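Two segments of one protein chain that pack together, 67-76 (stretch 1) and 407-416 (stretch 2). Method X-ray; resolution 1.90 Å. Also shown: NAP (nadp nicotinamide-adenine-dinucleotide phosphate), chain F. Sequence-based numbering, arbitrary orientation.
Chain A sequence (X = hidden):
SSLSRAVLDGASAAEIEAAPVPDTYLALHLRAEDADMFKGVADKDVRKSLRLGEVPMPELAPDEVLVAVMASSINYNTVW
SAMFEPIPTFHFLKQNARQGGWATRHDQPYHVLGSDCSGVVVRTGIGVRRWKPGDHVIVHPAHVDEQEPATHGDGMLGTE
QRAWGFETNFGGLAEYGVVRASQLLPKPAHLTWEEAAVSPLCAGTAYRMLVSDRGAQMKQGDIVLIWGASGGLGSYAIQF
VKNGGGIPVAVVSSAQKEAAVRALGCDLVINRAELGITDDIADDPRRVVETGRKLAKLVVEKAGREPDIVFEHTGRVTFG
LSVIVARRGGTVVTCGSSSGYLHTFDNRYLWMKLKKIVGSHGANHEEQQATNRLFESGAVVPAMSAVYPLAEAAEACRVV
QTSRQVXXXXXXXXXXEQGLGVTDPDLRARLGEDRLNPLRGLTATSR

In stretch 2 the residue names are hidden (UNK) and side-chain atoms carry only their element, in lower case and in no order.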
ATOM      1  N   VAL A  67      30.629 -20.336   6.142  1.00 14.97           N
ATOM      2  CA  VAL A  67      29.847 -21.017   7.150  1.00 15.02           C
ATOM      3  C   VAL A  67      30.242 -22.482   7.101  1.00 15.37           C
ATOM      4  O   VAL A  67      30.296 -23.044   6.015  1.00 15.40           O
ATOM      5  CB  VAL A  67      28.335 -20.896   6.825  1.00 14.68           C
ATOM      6  CG1 VAL A  67      27.483 -21.736   7.773  1.00 14.79           C
ATOM      7  CG2 VAL A  67      27.915 -19.443   6.858  1.00 14.40           C
ATOM      8  N   ALA A  68      30.555 -23.067   8.263  1.00 15.71           N
ATOM      9  CA  ALA A  68      30.656 -24.521   8.389  1.00 16.09           C
ATOM     10  C   ALA A  68      29.213 -24.960   8.454  1.00 15.88           C
ATOM     11  O   ALA A  68      28.534 -24.706   9.439  1.00 15.83           O
ATOM     12  CB  ALA A  68      31.394 -24.928   9.672  1.00 16.75           C
ATOM     13  N   VAL A  69      28.740 -25.586   7.387  1.00 15.80           N
ATOM     14  CA  VAL A  69      27.335 -25.914   7.267  1.00 15.61           C
ATOM     15  C   VAL A  69      27.006 -27.165   8.076  1.00 15.99           C
ATOM     16  O   VAL A  69      27.532 -28.249   7.815  1.00 16.36           O
ATOM     17  CB  VAL A  69      26.938 -26.131   5.807  1.00 15.47           C
ATOM     18  CG1 VAL A  69      25.460 -26.477   5.710  1.00 15.35           C
ATOM     19  CG2 VAL A  69      27.254 -24.894   4.980  1.00 15.17           C
ATOM     20  N   MET A  70      26.103 -27.014   9.029  1.00 15.95           N
ATOM     21  CA  MET A  70      25.748 -28.125   9.891  1.00 16.35           C
ATOM     22  C   MET A  70      24.684 -28.985   9.256  1.00 16.36           C
ATOM     23  O   MET A  70      24.769 -30.207   9.280  1.00 16.76           O
ATOM     24  CB  MET A  70      25.316 -27.595  11.249  1.00 16.53           C
ATOM     25  CG  MET A  70      26.504 -27.044  12.034  1.00 18.18           C
ATOM     26  SD  MET A  70      27.738 -28.319  12.387  1.00 20.93           S
ATOM     27  CE  MET A  70      26.870 -29.224  13.646  1.00 23.17           C
ATOM     28  N   ALA A  71      23.704 -28.324   8.651  1.00 15.98           N
ATOM     29  CA  ALA A  71      22.613 -28.986   7.990  1.00 16.00           C
ATOM     30  C   ALA A  71      22.097 -28.054   6.906  1.00 15.59           C
ATOM     31  O   ALA A  71      22.264 -26.828   6.989  1.00 15.28           O
ATOM     32  CB  ALA A  71      21.512 -29.302   8.989  1.00 16.18           C
ATOM     33  N   SER A  72      21.464 -28.642   5.906  1.00 15.66           N
ATOM     34  CA  SER A  72      20.891 -27.905   4.813  1.00 15.39           C
ATOM     35  C   SER A  72      19.570 -28.601   4.541  1.00 15.58           C
ATOM     36  O   SER A  72      19.054 -29.322   5.408  1.00 15.82           O
ATOM     37  CB  SER A  72      21.843 -27.966   3.619  1.00 15.41           C
ATOM     38  OG  SER A  72      21.397 -27.168   2.547  1.00 15.77           O
ATOM     39  N   SER A  73      18.987 -28.372   3.370  1.00 15.52           N
ATOM     40  CA  SER A  73      17.758 -29.059   3.047  1.00 15.78           C
ATOM     41  C   SER A  73      17.713 -29.253   1.553  1.00 15.90           C
ATOM     42  O   SER A  73      18.418 -28.555   0.797  1.00 15.71           O
ATOM     43  CB  SER A  73      16.553 -28.228   3.491  1.00 15.64           C
ATOM     44  OG  SER A  73      16.317 -27.182   2.567  1.00 15.42           O
ATOM     45  N   ILE A  74      16.881 -30.186   1.113  1.00 16.26           N
ATOM     46  CA  ILE A  74      16.567 -30.242  -0.303  1.00 16.44           C
ATOM     47  C   ILE A  74      15.475 -29.222  -0.563  1.00 16.29           C
ATOM     48  O   ILE A  74      14.466 -29.164   0.166  1.00 16.33           O
ATOM     49  CB  ILE A  74      16.106 -31.640  -0.758  1.00 16.99           C
ATOM     50  CG1 ILE A  74      17.127 -32.682  -0.329  1.00 17.21           C
ATOM     51  CG2 ILE A  74      15.893 -31.660  -2.272  1.00 17.25           C
ATOM     52  CD1 ILE A  74      18.498 -32.470  -0.945  1.00 17.34           C
ATOM     53  N   ASN A  75      15.716 -28.388  -1.565  1.00 16.17           N
ATOM     54  CA  ASN A  75      14.701 -27.519  -2.074  1.00 16.17           C
ATOM     55  C   ASN A  75      14.382 -27.954  -3.453  1.00 16.58           C
ATOM     56  O   ASN A  75      15.148 -28.696  -4.070  1.00 16.80           O
ATOM     57  CB  ASN A  75      15.178 -26.077  -2.048  1.00 15.76           C
ATOM     58  CG  ASN A  75      15.045 -25.500  -0.691  1.00 15.47           C
ATOM     59  OD1 ASN A  75      13.937 -25.208  -0.256  1.00 15.54           O
ATOM     60  ND2 ASN A  75      16.147 -25.410   0.024  1.00 15.22           N
ATOM     61  N   TYR A  76      13.242 -27.516  -3.952  1.00 16.79           N
ATOM     62  CA  TYR A  76      12.922 -27.954  -5.262  1.00 17.86           C
ATOM     63  C   TYR A  76      13.956 -27.439  -6.240  1.00 17.67           C
ATOM     64  O   TYR A  76      14.265 -28.120  -7.195  1.00 17.61           O
ATOM     65  CB  TYR A  76      11.475 -27.664  -5.667  1.00 18.41           C
ATOM     66  CG  TYR A  76      10.958 -28.803  -6.499  1.00 21.24           C
ATOM     67  CD1 TYR A  76      11.401 -28.972  -7.807  1.00 23.19           C
ATOM     68  CD2 TYR A  76      10.089 -29.749  -5.974  1.00 23.14           C
ATOM     69  CE1 TYR A  76      10.976 -30.029  -8.592  1.00 26.34           C
ATOM     70  CE2 TYR A  76       9.649 -30.832  -6.762  1.00 25.62           C
ATOM     71  CZ  TYR A  76      10.110 -30.961  -8.076  1.00 26.45           C
ATOM     72  OH  TYR A  76       9.686 -31.985  -8.906  1.00 26.19           O
ATOM     73  N   UNK A 407       6.520 -31.724   3.719  1.00 18.44           N
ATOM     74  CA  UNK A 407       7.342 -30.765   4.399  1.00 18.02           C
ATOM     75  C   UNK A 407       8.719 -30.716   3.789  1.00 17.91           C
ATOM     76  O   UNK A 407       8.872 -30.662   2.569  1.00 17.88           O
ATOM     77  N   UNK A 408       9.719 -30.758   4.656  1.00 17.88           N
ATOM     78  CA  UNK A 408      11.076 -30.494   4.266  1.00 17.76           C
ATOM     79  C   UNK A 408      11.966 -31.662   4.610  1.00 17.99           C
ATOM     80  O   UNK A 408      11.900 -32.221   5.705  1.00 18.15           O
ATOM     81  c   UNK A 408      11.057 -27.917   4.515  1.00 17.25           C
ATOM     82  c   UNK A 408      11.607 -29.259   4.990  1.00 17.51           C
ATOM     83  c   UNK A 408      11.487 -27.535   3.107  1.00 17.15           C
ATOM     84  n   UNK A 408      13.425 -27.052   1.640  1.00 17.04           N
ATOM     85  c   UNK A 408      12.993 -27.576   2.951  1.00 17.13           C
ATOM     86  N   UNK A 409      12.815 -31.995   3.662  1.00 18.04           N
ATOM     87  CA  UNK A 409      13.829 -32.995   3.876  1.00 18.26           C
ATOM     88  C   UNK A 409      15.116 -32.284   4.210  1.00 18.11           C
ATOM     89  O   UNK A 409      15.661 -31.558   3.393  1.00 17.95           O
ATOM     90  c   UNK A 409      15.109 -34.933   2.974  1.00 18.73           C
ATOM     91  c   UNK A 409      12.753 -34.559   2.280  1.00 18.65           C
ATOM     92  c   UNK A 409      14.042 -33.874   2.648  1.00 18.46           C
ATOM     93  N   UNK A 410      15.582 -32.487   5.429  1.00 18.19           N
ATOM     94  CA  UNK A 410      16.808 -31.890   5.868  1.00 18.11           C
ATOM     95  C   UNK A 410      17.950 -32.755   5.399  1.00 18.33           C
ATOM     96  O   UNK A 410      17.793 -33.967   5.194  1.00 18.59           O
ATOM     97  c   UNK A 410      16.817 -31.786   7.377  1.00 18.17           C
ATOM     98  N   UNK A 411      19.102 -32.128   5.245  1.00 18.24           N
ATOM     99  CA  UNK A 411      20.325 -32.855   4.984  1.00 18.48           C
ATOM    100  C   UNK A 411      21.327 -32.397   6.020  1.00 18.84           C
ATOM    101  O   UNK A 411      21.631 -31.204   6.123  1.00 18.27           O
ATOM    102  c   UNK A 411      22.188 -33.288   3.305  1.00 18.89           C
ATOM    103  c   UNK A 411      20.851 -32.613   3.533  1.00 18.63           C
ATOM    104  c   UNK A 411      19.846 -33.109   2.493  1.00 18.47           C
ATOM    105  N   UNK A 412      21.823 -33.340   6.809  1.00 19.32           N
ATOM    106  CA  UNK A 412      22.940 -33.050   7.678  1.00 19.59           C
ATOM    107  C   UNK A 412      24.136 -32.888   6.767  1.00 19.85           C
ATOM    108  O   UNK A 412      24.287 -33.617   5.786  1.00 20.17           O
ATOM    109  c   UNK A 412      22.041 -34.538   9.604  1.00 20.15           C
ATOM    110  c   UNK A 412      21.695 -33.375  10.541  1.00 20.10           C
ATOM    111  c   UNK A 412      23.192 -34.187   8.671  1.00 20.16           C
ATOM    112  c   UNK A 412      22.330 -35.855  10.364  1.00 21.82           C
ATOM    113  N   UNK A 413      24.968 -31.906   7.065  1.00 19.62           N
ATOM    114  CA  UNK A 413      26.146 -31.703   6.268  1.00 19.87           C
ATOM    115  C   UNK A 413      27.315 -32.026   7.149  1.00 20.37           C
ATOM    116  O   UNK A 413      27.743 -33.184   7.214  1.00 20.91           O
ATOM    117  s   UNK A 413      24.789 -30.019   4.633  1.00 19.10           S
ATOM    118  c   UNK A 413      26.177 -30.278   5.736  1.00 19.48           C
ATOM    119  N   UNK A 414      27.806 -31.032   7.862  1.00 20.14           N
ATOM    120  CA  UNK A 414      28.856 -31.280   8.812  1.00 21.07           C
ATOM    121  C   UNK A 414      28.322 -31.912  10.097  1.00 21.15           C
ATOM    122  O   UNK A 414      29.052 -32.633  10.758  1.00 21.54           O
ATOM    123  c   UNK A 414      29.627 -30.005   9.108  1.00 20.78           C
ATOM    124  c   UNK A 414      32.447 -28.328   8.374  1.00 21.11           C
ATOM    125  s   UNK A 414      31.755 -28.660  10.002  1.00 23.32           S
ATOM    126  c   UNK A 414      31.002 -30.248   9.688  1.00 22.65           C
ATOM    127  N   UNK A 415      27.061 -31.657  10.457  1.00 20.75           N
ATOM    128  CA  UNK A 415      26.504 -32.242  11.688  1.00 21.01           C
ATOM    129  C   UNK A 415      26.587 -33.771  11.600  1.00 21.53           C
ATOM    130  O   UNK A 415      26.044 -34.355  10.668  1.00 20.87           O
ATOM    131  c   UNK A 415      25.076 -31.798  11.906  1.00 20.21           C
ATOM    132  N   UNK A 416      27.307 -34.410  12.548  1.00 22.52           N
ATOM    133  CA  UNK A 416      27.561 -35.849  12.445  1.00 23.30           C
ATOM    134  C   UNK A 416      26.348 -36.695  12.820  1.00 23.59           C
ATOM    135  O   UNK A 416      26.313 -37.897  12.568  1.00 24.14           O
ATOM    136  c   UNK A 416      28.013 -33.799  13.695  1.00 22.50           C
ATOM    137  c   UNK A 416      28.586 -34.997  14.439  1.00 23.87           C
ATOM    138  c   UNK A 416      28.726 -36.077  13.431  1.00 23.84           C
TER
HETATM  139  PA  NAP F1447       7.849 -29.572  -2.589  1.00  5.60           P
HETATM  140  O1A NAP F1447       8.321 -29.641  -1.089  1.00  7.99           O
HETATM  141  O2A NAP F1447       8.160 -30.761  -3.448  1.00  7.57           O
HETATM  142  O5B NAP F1447       6.323 -29.382  -2.540  1.00  8.14           O
HETATM  143  C5B NAP F1447       5.667 -29.149  -3.770  1.00  9.24           C
HETATM  144  C4B NAP F1447       4.232 -29.617  -3.593  1.00  8.98           C
HETATM  145  O4B NAP F1447       3.577 -29.326  -4.835  1.00  7.77           O
HETATM  146  C3B NAP F1447       4.114 -31.138  -3.357  1.00  7.70           C
HETATM  147  O3B NAP F1447       3.628 -31.287  -2.039  1.00  8.15           O
HETATM  148  C2B NAP F1447       2.988 -31.579  -4.281  1.00  8.37           C
HETATM  149  O2B NAP F1447       1.708 -31.455  -3.663  1.00  8.43           O
HETATM  150  C1B NAP F1447       3.039 -30.604  -5.402  1.00  8.36           C
HETATM  151  N9A NAP F1447       4.024 -31.097  -6.397  1.00 13.12           N
HETATM  152  C8A NAP F1447       5.150 -31.803  -6.202  1.00 16.20           C
HETATM  153  N7A NAP F1447       5.776 -32.012  -7.368  1.00 13.35           N
HETATM  154  C5A NAP F1447       5.027 -31.427  -8.292  1.00 14.95           C
HETATM  155  C6A NAP F1447       5.147 -31.334  -9.656  1.00 14.65           C
HETATM  156  N6A NAP F1447       6.203 -31.871 -10.266  1.00 16.70           N
HETATM  157  N1A NAP F1447       4.214 -30.672 -10.322  1.00 12.42           N
HETATM  158  C2A NAP F1447       3.183 -30.104  -9.702  1.00 11.40           C
HETATM  159  N3A NAP F1447       3.014 -30.191  -8.401  1.00 13.73           N
HETATM  160  C4A NAP F1447       3.932 -30.846  -7.685  1.00 13.93           C
HETATM  161  O3  NAP F1447       8.441 -28.266  -3.302  1.00  5.52           O
HETATM  162  PN  NAP F1447       8.356 -26.792  -2.666  1.00  3.29           P
HETATM  163  O1N NAP F1447       9.728 -26.679  -1.912  1.00  3.54           O
HETATM  164  O2N NAP F1447       7.088 -26.522  -1.897  1.00  4.92           O
HETATM  165  O5D NAP F1447       8.457 -25.972  -4.031  1.00  2.78           O
HETATM  166  C5D NAP F1447       7.293 -26.017  -4.851  1.00  2.00           C
HETATM  167  C4D NAP F1447       7.614 -25.155  -6.039  1.00  3.10           C
HETATM  168  O4D NAP F1447       7.929 -23.822  -5.505  1.00  8.66           O
HETATM  169  C3D NAP F1447       8.869 -25.601  -6.790  1.00  8.53           C
HETATM  170  O3D NAP F1447       8.521 -25.377  -8.172  1.00 10.58           O
HETATM  171  C2D NAP F1447       9.943 -24.640  -6.326  1.00  6.73           C
HETATM  172  O2D NAP F1447      10.965 -24.454  -7.333  1.00 10.19           O
HETATM  173  C1D NAP F1447       9.098 -23.383  -6.253  1.00  7.52           C
HETATM  174  N1N NAP F1447       9.694 -22.550  -5.235  1.00  7.99           N
HETATM  175  C2N NAP F1447       9.921 -21.231  -5.565  1.00  6.94           C
HETATM  176  C3N NAP F1447      10.476 -20.457  -4.585  1.00  7.02           C
HETATM  177  C7N NAP F1447      10.731 -19.046  -4.946  1.00  4.75           C
HETATM  178  O7N NAP F1447      10.360 -18.569  -6.023  1.00  7.85           O
HETATM  179  N7N NAP F1447      11.415 -18.413  -4.032  1.00  2.01           N
HETATM  180  C4N NAP F1447      10.798 -20.958  -3.320  1.00  8.98           C
HETATM  181  C5N NAP F1447      10.563 -22.276  -2.971  1.00  8.81           C
HETATM  182  C6N NAP F1447       9.995 -23.081  -3.946  1.00  9.99           C
HETATM  183  P2B NAP F1447       0.521 -32.268  -4.384  1.00 12.20           P
HETATM  184  O1X NAP F1447      -0.514 -32.214  -3.127  1.00 12.30           O
HETATM  185  O2X NAP F1447      -0.068 -31.438  -5.633  1.00 15.96           O
HETATM  186  O3X NAP F1447       1.183 -33.594  -4.672  1.00 11.34           O
HETATM  187  O   HOH W   1      12.857 -30.945   1.296  1.00  2.00           O

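Position 407 has no side-chain atoms beyond the backbone, and nothing of it touches stretch 1. Its phi of 60° is positive, a region that by itself favours glycine: this is Gly407, whose O lies 3.8 Å from O1A of the NADP.

At position 408 four carbons run in an unbranched row to a terminal nitrogen, the pattern of lysine. CA-to-CB points sideways, but with chi1 to chi3 all m, the end of the Lys408 chain comes nearer stretch 1. There NZ donates to OG of Ser73 at 3.0 Å and to O of Ile74 at 2.8 Å, and it also lies 2.7 Å from OD1 of Asn75. A long, flexible chain with a cationic end suits this buried cluster of oxygens.

Position 409 carries three carbons, one bearing the other two, so it is valine. The beta-branched side chain of Val409 suits an extended strand, and its CB lies 4.4 Å from CG1 of Ile74. Its backbone works harder: O accepts from N of Ile74 at 2.9 Å, while N donates at 2.6 Å to a water that in turn donates to O of Ile74 at 2.7 Å.

A single side-chain carbon at position 410 means alanine. Ala410 pairs with Ser73 in a non-hydrogen-bonded bridge, where the CA atoms of the two residues come within 4.1 Å; its small methyl lies on the same face of the sheet as the Ser73 side chain.

Position 411 again has one carbon carrying two, hence valine. Its side chain shares a face with that of Ser72, and CG2 of Val411 meets CD1 of Ile74 at 3.7 Å, a compact branched group filling a buried apolar site.

At position 412 four carbons fork at the second: leucine. Leu412 bridges Ala71 on the opposite face from Val411, but its side chain only brushes this partner, with CD2 4.4 Å from CB of Ala71.

One carbon followed by sulfur identifies position 413 as cysteine. CB points toward stretch 1, and the slim thiol of Cys413 fits close, SG lying 3.7 Å from CB of Ser72 and 3.8 Å from CG1 of Val69.

Position 414 has two carbons, a sulfur and a last carbon, unbranched: methionine. The extended first part of Met414 brings SD to 3.8 Å from CB of Ala68, an apolar contact suited to a thioether.

The lone carbon of position 415 makes it alanine. A single methyl is enough here: CB of Ala415 rests 3.6 Å from CE of Met70.

Three carbons close onto the backbone nitrogen at position 416: proline. The ring costs Pro416 its backbone N-H, and its N makes no hydrogen bond to stretch 1.

The contact is an antiparallel strand pairing. N of Ser72 donates to O of Val411 at 2.6 Å, and N of Val411 returns a bond to O of Ser72 at 2.8 Å. Beyond the strand, O of Met70 accepts from N of Cys413 at 2.8 Å and N of Ala415 at 3.0 Å. Apolar side chains pack around this backbone ladder, and Lys408 secures its other end.

Stretch 2 407-416: GKVAVLCMAP
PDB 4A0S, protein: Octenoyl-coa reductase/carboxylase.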